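Local coordinates for protein N6 adenine specific DNA methylase (Encephalitozoon cuniculi, PDB 3Q87) that acts as the catalytic subunit of the Mtq2-Trm112 complex, which methylates the translation termination factor eRF1 using S-adenosylmethionine as methyl donor, at residues D15-R19 with E20-M24; G35-T38 with E39-K43; V83-P86 with P87-P90. All blocks are in the same frame, centred on the assembly; numbering follows the deposited sequence.

Contact 1 of 3, residues D15-R19 with E20-M24; sequences DALER and EGLEM
Glu-20 folds back over the last turn of its helix, close to the carbonyls of Ala-16 and Leu-17. Its CB lies 3.5 Å from Leu-17 O, and its CG, set anti to the carbonyl carbon (chi1 -70°), comes within 3.3 Å of Ala-16 O. A bend at chi2 turns the carboxylate away, and OE1 ends in a salt bridge with Lys-160 and a hydrogen bond with the hydroxyl of Tyr-120. The chain is long enough to hug the helix and still reach the sheet. Beneath it, Glu-20 N donates to Ala-16 O at 3.2 Å, a regular helical bond. Gly-21 N still reaches Leu-17 O, also at 3.2 Å, but here the backbone turns to positive phi (64°) and the helix stops; glycine adopts this left-handed conformation readily because it has no CB to strain it. The exit lets Leu-22 bring CD1 to 4.1 Å from Leu-17 CD2, so that the two leucines meet at their methyl ends and both face the sheet. This C-terminal end of helix 8-20 packs against strands 81-84 and 118-124, with Leu-17 also touching helix 36-41, while 21-24 leads on toward strand 26-30.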
loop_
_atom_site.group_PDB
_atom_site.type_symbol
_atom_site.label_atom_id
_atom_site.label_comp_id
_atom_site.label_asym_id
_atom_site.label_seq_id
_atom_site.Cartn_x
_atom_site.Cartn_y
_atom_site.Cartn_z
ATOM N N ASP B 15 -1.140 -10.506 -16.373
ATOM C CA ASP B 15 -1.177 -11.893 -16.827
ATOM C C ASP B 15 -0.306 -12.775 -15.938
ATOM O O ASP B 15 -0.729 -13.857 -15.531
ATOM C CB ASP B 15 -0.735 -12.024 -18.292
ATOM C CG ASP B 15 -1.821 -11.605 -19.283
ATOM O OD1 ASP B 15 -2.979 -11.361 -18.865
ATOM O OD2 ASP B 15 -1.509 -11.519 -20.490
ATOM N N ALA B 16 0.897 -12.309 -15.614
ATOM C CA ALA B 16 1.768 -13.089 -14.740
ATOM C C ALA B 16 1.197 -13.266 -13.323
ATOM O O ALA B 16 1.303 -14.350 -12.736
ATOM C CB ALA B 16 3.167 -12.508 -14.701
ATOM N N LEU B 17 0.598 -12.206 -12.780
ATOM C CA LEU B 17 -0.022 -12.257 -11.455
ATOM C C LEU B 17 -1.159 -13.263 -11.459
ATOM O O LEU B 17 -1.376 -13.996 -10.491
ATOM C CB LEU B 17 -0.562 -10.882 -11.047
ATOM C CG LEU B 17 0.495 -9.806 -10.748
ATOM C CD1 LEU B 17 -0.147 -8.445 -10.618
ATOM C CD2 LEU B 17 1.280 -10.149 -9.486
ATOM N N GLU B 18 -1.886 -13.292 -12.563
ATOM C CA GLU B 18 -3.019 -14.188 -12.675
ATOM C C GLU B 18 -2.580 -15.648 -12.569
ATOM O O GLU B 18 -3.237 -16.454 -11.907
ATOM C CB GLU B 18 -3.765 -13.936 -13.989
ATOM C CG GLU B 18 -5.104 -14.633 -14.061
ATOM C CD GLU B 18 -6.022 -14.232 -12.927
ATOM O OE1 GLU B 18 -5.882 -13.099 -12.406
ATOM O OE2 GLU B 18 -6.892 -15.053 -12.557
ATOM N N ARG B 19 -1.462 -15.981 -13.204
ATOM C CA ARG B 19 -0.999 -17.361 -13.248
ATOM C C ARG B 19 -0.452 -17.795 -11.899
ATOM O O ARG B 19 -0.537 -18.970 -11.541
ATOM C CB ARG B 19 0.054 -17.556 -14.344
ATOM C CG ARG B 19 -0.432 -17.118 -15.716
ATOM C CD ARG B 19 0.533 -17.509 -16.825
ATOM N NE ARG B 19 0.732 -16.411 -17.769
ATOM C CZ ARG B 19 1.852 -15.694 -17.857
ATOM N NH1 ARG B 19 2.891 -15.967 -17.070
ATOM N NH2 ARG B 19 1.941 -14.707 -18.741
ATOM N N GLU B 20 0.105 -16.838 -11.158
ATOM C CA GLU B 20 0.602 -17.088 -9.811
ATOM C C GLU B 20 -0.530 -17.423 -8.846
ATOM O O GLU B 20 -0.332 -18.145 -7.882
ATOM C CB GLU B 20 1.356 -15.863 -9.286
ATOM C CG GLU B 20 2.679 -15.606 -9.957
ATOM C CD GLU B 20 3.721 -16.613 -9.547
ATOM O OE1 GLU B 20 4.623 -16.243 -8.762
ATOM O OE2 GLU B 20 3.630 -17.777 -9.993
ATOM N N GLY B 21 -1.713 -16.872 -9.093
ATOM C CA GLY B 21 -2.837 -17.097 -8.207
ATOM C C GLY B 21 -2.670 -16.561 -6.784
ATOM O O GLY B 21 -3.032 -17.241 -5.818
ATOM N N LEU B 22 -2.134 -15.347 -6.651
ATOM C CA LEU B 22 -2.029 -14.692 -5.344
ATOM C C LEU B 22 -3.366 -14.674 -4.632
ATOM O O LEU B 22 -4.365 -14.237 -5.187
ATOM C CB LEU B 22 -1.529 -13.253 -5.483
ATOM C CG LEU B 22 -0.053 -13.069 -5.803
ATOM C CD1 LEU B 22 0.300 -11.585 -5.748
ATOM C CD2 LEU B 22 0.826 -13.873 -4.840
ATOM N N GLU B 23 -3.380 -15.121 -3.386
ATOM C CA GLU B 23 -4.632 -15.262 -2.661
ATOM C C GLU B 23 -4.422 -15.120 -1.159
ATOM O O GLU B 23 -3.420 -15.594 -0.631
ATOM C CB GLU B 23 -5.221 -16.633 -2.974
ATOM C CG GLU B 23 -6.357 -17.059 -2.081
ATOM C CD GLU B 23 -6.885 -18.426 -2.468
ATOM O OE1 GLU B 23 -6.056 -19.293 -2.824
ATOM O OE2 GLU B 23 -8.118 -18.628 -2.420
ATOM N N MET B 24 -5.360 -14.461 -0.479
ATOM C CA MET B 24 -5.305 -14.326 0.973
ATOM C C MET B 24 -4.067 -13.579 1.459
ATOM O O MET B 24 -3.553 -13.865 2.536
ATOM C CB MET B 24 -5.329 -15.703 1.641
ATOM C CG MET B 24 -6.633 -16.455 1.481
ATOM S SD MET B 24 -8.042 -15.425 1.891
ATOM C CE MET B 24 -8.745 -15.189 0.259
#

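Contact 2 of 3, residues G35-T38 with E39-K43; sequences GVIT and EQLRK
From Gly-35 onward the backbone winds into a short helix in which Glu-39 N bonds to Gly-35 O (2.8 Å), Leu-41 N to Ile-37 O (2.9 Å) and Arg-42 N to Thr-38 O. Gly-35 holds the N-cap at a phi of 91°, a backbone shape in which any side chain would collide with the carbonyl oxygen before it. One turn apart, Ile-37 and Leu-41 lie side by side and point the same way, Ile-37 CG2 3.7 Å from Leu-41 CD1; both are apolar because they are buried, Ile-37 against helix 8-20 and Leu-41 against strands 26-30 and 46-51. This is the helix of the beta-alpha-beta unit between those strands, and the glycine-bearing turn leading into it is the cofactor-binding loop of the Rossmann-like methyltransferase fold; Ile-37 itself touches S-adenosylmethionine. Thr-38 sets OG1 anti to its carbonyl carbon (chi1 -72°), a small buried hydroxyl hydrogen-bonded with Asp-29, Ser-49 and Thr-32. Glu-39, extended beyond CG, runs back toward the start of the helix, where a water donates to both Val-36 O and Glu-39 OE2, each 2.7 Å away. Arg-42 runs its CB and CG past Thr-38 O, each at 3.4 Å.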
loop_
_atom_site.group_PDB
_atom_site.type_symbol
_atom_site.label_atom_id
_atom_site.label_comp_id
_atom_site.label_asym_id
_atom_site.label_seq_id
_atom_site.Cartn_x
_atom_site.Cartn_y
_atom_site.Cartn_z
ATOM N N GLY B 35 -5.709 2.119 -10.876
ATOM C CA GLY B 35 -6.081 0.913 -10.146
ATOM C C GLY B 35 -6.496 -0.303 -10.947
ATOM O O GLY B 35 -7.171 -1.186 -10.421
ATOM N N VAL B 36 -6.089 -0.372 -12.212
ATOM C CA VAL B 36 -6.394 -1.549 -13.022
ATOM C C VAL B 36 -5.860 -2.832 -12.370
ATOM O O VAL B 36 -6.539 -3.850 -12.344
ATOM C CB VAL B 36 -5.903 -1.392 -14.500
ATOM C CG1 VAL B 36 -4.367 -1.532 -14.605
ATOM C CG2 VAL B 36 -6.619 -2.358 -15.411
ATOM N N ILE B 37 -4.657 -2.785 -11.812
ATOM C CA ILE B 37 -4.118 -3.974 -11.154
ATOM C C ILE B 37 -4.781 -4.243 -9.785
ATOM O O ILE B 37 -5.071 -5.400 -9.430
ATOM C CB ILE B 37 -2.588 -3.896 -11.033
ATOM C CG1 ILE B 37 -1.959 -3.812 -12.426
ATOM C CG2 ILE B 37 -2.054 -5.112 -10.300
ATOM C CD1 ILE B 37 -0.426 -3.684 -12.396
ATOM N N THR B 38 -5.051 -3.173 -9.042
ATOM C CA THR B 38 -5.810 -3.265 -7.794
ATOM C C THR B 38 -7.149 -3.979 -8.009
ATOM O O THR B 38 -7.546 -4.841 -7.225
ATOM C CB THR B 38 -6.079 -1.861 -7.172
ATOM O OG1 THR B 38 -4.865 -1.332 -6.634
ATOM C CG2 THR B 38 -7.131 -1.948 -6.045
ATOM N N GLU B 39 -7.836 -3.610 -9.081
ATOM C CA GLU B 39 -9.118 -4.222 -9.425
ATOM C C GLU B 39 -9.032 -5.754 -9.518
ATOM O O GLU B 39 -9.925 -6.470 -9.057
ATOM C CB GLU B 39 -9.635 -3.646 -10.744
ATOM C CG GLU B 39 -11.139 -3.852 -10.963
ATOM C CD GLU B 39 -11.642 -3.139 -12.214
ATOM O OE1 GLU B 39 -12.667 -2.435 -12.128
ATOM O OE2 GLU B 39 -11.007 -3.278 -13.283
ATOM N N GLN B 40 -7.959 -6.253 -10.118
ATOM C CA GLN B 40 -7.766 -7.694 -10.244
ATOM C C GLN B 40 -7.336 -8.322 -8.907
ATOM O O GLN B 40 -7.832 -9.387 -8.513
ATOM C CB GLN B 40 -6.744 -7.984 -11.343
ATOM C CG GLN B 40 -6.103 -9.350 -11.244
ATOM C CD GLN B 40 -4.781 -9.428 -11.986
ATOM O OE1 GLN B 40 -4.500 -10.405 -12.676
ATOM N NE2 GLN B 40 -3.966 -8.386 -11.852
ATOM N N LEU B 41 -6.423 -7.646 -8.216
ATOM C CA LEU B 41 -5.882 -8.109 -6.937
ATOM C C LEU B 41 -6.911 -8.186 -5.814
ATOM O O LEU B 41 -6.834 -9.053 -4.958
ATOM C CB LEU B 41 -4.747 -7.189 -6.481
ATOM C CG LEU B 41 -3.450 -7.274 -7.279
ATOM C CD1 LEU B 41 -2.454 -6.242 -6.803
ATOM C CD2 LEU B 41 -2.870 -8.665 -7.162
ATOM N N ARG B 42 -7.862 -7.261 -5.794
ATOM C CA ARG B 42 -8.761 -7.191 -4.651
ATOM C C ARG B 42 -9.777 -8.317 -4.625
ATOM O O ARG B 42 -10.463 -8.521 -3.628
ATOM C CB ARG B 42 -9.455 -5.836 -4.561
ATOM C CG ARG B 42 -10.454 -5.538 -5.655
ATOM C CD ARG B 42 -10.976 -4.113 -5.461
ATOM N NE ARG B 42 -11.925 -3.719 -6.496
ATOM C CZ ARG B 42 -13.217 -4.021 -6.470
ATOM N NH1 ARG B 42 -13.714 -4.725 -5.459
ATOM N NH2 ARG B 42 -14.013 -3.625 -7.457
ATOM N N LYS B 43 -9.860 -9.061 -5.720
ATOM C CA LYS B 43 -10.786 -10.176 -5.780
ATOM C C LYS B 43 -10.375 -11.293 -4.825
ATOM O O LYS B 43 -11.226 -11.986 -4.287
ATOM C CB LYS B 43 -10.922 -10.681 -7.220
ATOM C CG LYS B 43 -11.572 -9.643 -8.150
ATOM C CD LYS B 43 -11.731 -10.141 -9.582
ATOM C CE LYS B 43 -10.384 -10.379 -10.233
ATOM N NZ LYS B 43 -10.527 -10.906 -11.623
HETATM O O HOH W 1 -8.731 -4.708 -13.700
#

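Contact 3 of 3, residues V83-P86 with P87-P90; sequences VFNP and PYVP. With SAM (S-adenosylmethionine), chain D.
Pro-87 and the carbonyl of Pro-86 meet S-adenosylmethionine directly: Pro-87 CG lies 3.3 Å from C8 of the adenine, and Pro-86 O 3.5 Å from the methyl carbon CE. The two successive rings are themselves in tight contact, Pro-86 CB 3.4 Å from Pro-87 CD. Asn-85 grips the other end of the cofactor: its ND2 donates to the carboxylate oxygen OXT at 3.0 Å, nearly straight at 163°. An amide suits this place because its uncharged NH2 can donate to that carboxylate. OD1 is buried with no hydrogen-bond partner in the model; it sits at the edge of the Tyr-88 ring, 3.7 Å from CE2, with amide and ring planes only 19° apart.

Further out, Phe-84 CZ approaches Pro-87 CD at 3.8 Å, the side chains crossing at about a right angle; Pro-86 CB lies over one face of the Phe-84 ring, and Phe-110 meets it edge-to-face. Tyr-88 turns CG between its backbone N and carbonyl carbon (chi1 59°), which brings CD2 to 3.2 Å from Pro-86 O. Its hydroxyl is hydrogen-bonded to Asp-9, which also takes a weak bond from Asn-85 ND2. Asn-Pro-Pro-Tyr after a parallel strand is the signature of N6-adenine and PrmC-type glutamine methyltransferases; in related enzymes the asparagine side chain and first proline's carbonyl hold the target nitrogen, and Asn-85 and Pro-86 O are placed consistently with this.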
loop_
_atom_site.group_PDB
_atom_site.type_symbol
_atom_site.label_atom_id
_atom_site.label_comp_id
_atom_site.label_asym_id
_atom_site.label_seq_id
_atom_site.Cartn_x
_atom_site.Cartn_y
_atom_site.Cartn_z
ATOM N N VAL B 83 3.583 -5.238 -5.472
ATOM C CA VAL B 83 3.545 -5.298 -6.927
ATOM C C VAL B 83 3.823 -3.892 -7.447
ATOM O O VAL B 83 3.224 -2.923 -6.977
ATOM C CB VAL B 83 2.146 -5.719 -7.429
ATOM C CG1 VAL B 83 2.124 -5.735 -8.956
ATOM C CG2 VAL B 83 1.743 -7.074 -6.840
ATOM N N PHE B 84 4.705 -3.778 -8.432
ATOM C CA PHE B 84 5.170 -2.466 -8.877
ATOM C C PHE B 84 5.467 -2.432 -10.371
ATOM O O PHE B 84 6.441 -3.017 -10.826
ATOM C CB PHE B 84 6.438 -2.090 -8.105
ATOM C CG PHE B 84 6.848 -0.649 -8.247
ATOM C CD1 PHE B 84 5.950 0.311 -8.678
ATOM C CD2 PHE B 84 8.136 -0.250 -7.901
ATOM C CE1 PHE B 84 6.332 1.638 -8.781
ATOM C CE2 PHE B 84 8.520 1.077 -7.993
ATOM C CZ PHE B 84 7.628 2.018 -8.434
ATOM N N ASN B 85 4.622 -1.747 -11.134
ATOM C CA ASN B 85 5.004 -1.333 -12.476
ATOM C C ASN B 85 5.571 0.073 -12.331
ATOM O O ASN B 85 4.825 1.024 -12.151
ATOM C CB ASN B 85 3.807 -1.370 -13.423
ATOM C CG ASN B 85 4.183 -1.033 -14.863
ATOM O OD1 ASN B 85 5.356 -0.855 -15.186
ATOM N ND2 ASN B 85 3.186 -0.935 -15.726
ATOM N N PRO B 86 6.910 0.204 -12.359
ATOM C CA PRO B 86 7.554 1.462 -11.971
ATOM C C PRO B 86 7.721 2.437 -13.135
ATOM O O PRO B 86 7.564 2.024 -14.288
ATOM C CB PRO B 86 8.928 0.993 -11.492
ATOM C CG PRO B 86 9.234 -0.180 -12.385
ATOM C CD PRO B 86 7.897 -0.822 -12.741
ATOM N N PRO B 87 8.018 3.718 -12.842
ATOM C CA PRO B 87 8.425 4.658 -13.901
ATOM C C PRO B 87 9.755 4.166 -14.439
ATOM O O PRO B 87 10.735 4.195 -13.709
ATOM C CB PRO B 87 8.687 5.970 -13.159
ATOM C CG PRO B 87 8.346 5.732 -11.728
ATOM C CD PRO B 87 8.134 4.287 -11.488
ATOM N N TYR B 88 9.798 3.712 -15.679
ATOM C CA TYR B 88 10.967 3.006 -16.153
ATOM C C TYR B 88 11.601 3.644 -17.400
ATOM O O TYR B 88 12.535 3.091 -17.973
ATOM C CB TYR B 88 10.606 1.537 -16.416
ATOM C CG TYR B 88 9.497 1.321 -17.435
ATOM C CD1 TYR B 88 9.654 1.726 -18.757
ATOM C CD2 TYR B 88 8.308 0.675 -17.083
ATOM C CE1 TYR B 88 8.655 1.523 -19.696
ATOM C CE2 TYR B 88 7.296 0.464 -18.014
ATOM C CZ TYR B 88 7.478 0.894 -19.319
ATOM O OH TYR B 88 6.492 0.695 -20.254
ATOM N N VAL B 89 11.105 4.804 -17.809
ATOM C CA VAL B 89 11.528 5.406 -19.073
ATOM C C VAL B 89 12.838 6.177 -18.921
ATOM O O VAL B 89 12.915 7.127 -18.141
ATOM C CB VAL B 89 10.455 6.343 -19.652
ATOM C CG1 VAL B 89 10.966 6.995 -20.953
ATOM C CG2 VAL B 89 9.150 5.586 -19.890
ATOM N N PRO B 90 13.873 5.765 -19.674
ATOM C CA PRO B 90 15.222 6.325 -19.545
ATOM C C PRO B 90 15.299 7.778 -19.966
ATOM O O PRO B 90 14.565 8.190 -20.857
ATOM C CB PRO B 90 16.055 5.471 -20.518
ATOM C CG PRO B 90 15.227 4.260 -20.800
ATOM C CD PRO B 90 13.810 4.717 -20.708
HETATM N N SAM D . 0.093 0.370 -12.093
HETATM C CA SAM D . -0.167 1.150 -13.310
HETATM C C SAM D . -0.164 0.206 -14.521
HETATM O O SAM D . -0.741 0.492 -15.571
HETATM O OXT SAM D . 0.418 -0.876 -14.479
HETATM C CB SAM D . 0.763 2.379 -13.503
HETATM C CG SAM D . 2.268 2.217 -13.833
HETATM S SD SAM D . 3.223 3.732 -14.287
HETATM C CE SAM D . 4.463 3.092 -15.433
HETATM C "C5'" SAM D . 4.250 4.039 -12.827
HETATM C "C4'" SAM D . 3.381 4.625 -11.725
HETATM O "O4'" SAM D . 4.184 4.918 -10.593
HETATM C "C3'" SAM D . 2.694 5.919 -12.135
HETATM O "O3'" SAM D . 1.333 5.830 -11.776
HETATM C "C2'" SAM D . 3.376 6.992 -11.311
HETATM O "O2'" SAM D . 2.527 8.050 -10.930
HETATM C "C1'" SAM D . 3.821 6.195 -10.107
HETATM N N9 SAM D . 5.002 6.737 -9.451
HETATM C C8 SAM D . 6.053 7.442 -9.991
HETATM N N7 SAM D . 6.918 7.716 -8.988
HETATM C C5 SAM D . 6.422 7.180 -7.833
HETATM C C6 SAM D . 6.877 7.140 -6.527
HETATM N N6 SAM D . 8.034 7.716 -6.215
HETATM N N1 SAM D . 6.130 6.501 -5.552
HETATM C C2 SAM D . 4.926 5.889 -5.860
HETATM N N3 SAM D . 4.479 5.929 -7.166
HETATM C C4 SAM D . 5.213 6.563 -8.118
#

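Overall arrangement
Contacts 1 and 2 come from helices packed against the central sheet, whereas contact 3 is at the end of a central strand. Leu-17 of contact 1 touches both others, its CD1 3.9 Å from Val-83 CG1 of contact 3 and also 3.9 Å from Ile-37 CG2 of contact 2. Val-83 receives Leu-41 as well, whose CD1 is 4.3 Å from Val-83 CG2. The centres of contacts 1 and 2 are about 11 Å apart, whereas that of contact 3 lies about 20 Å from the first and 18 Å from the second. Contact 3 binds S-adenosylmethionine directly; measured from side chain to bound cofactor, Ile-37 comes within about 4 Å and Leu-17 stays about 9 Å away.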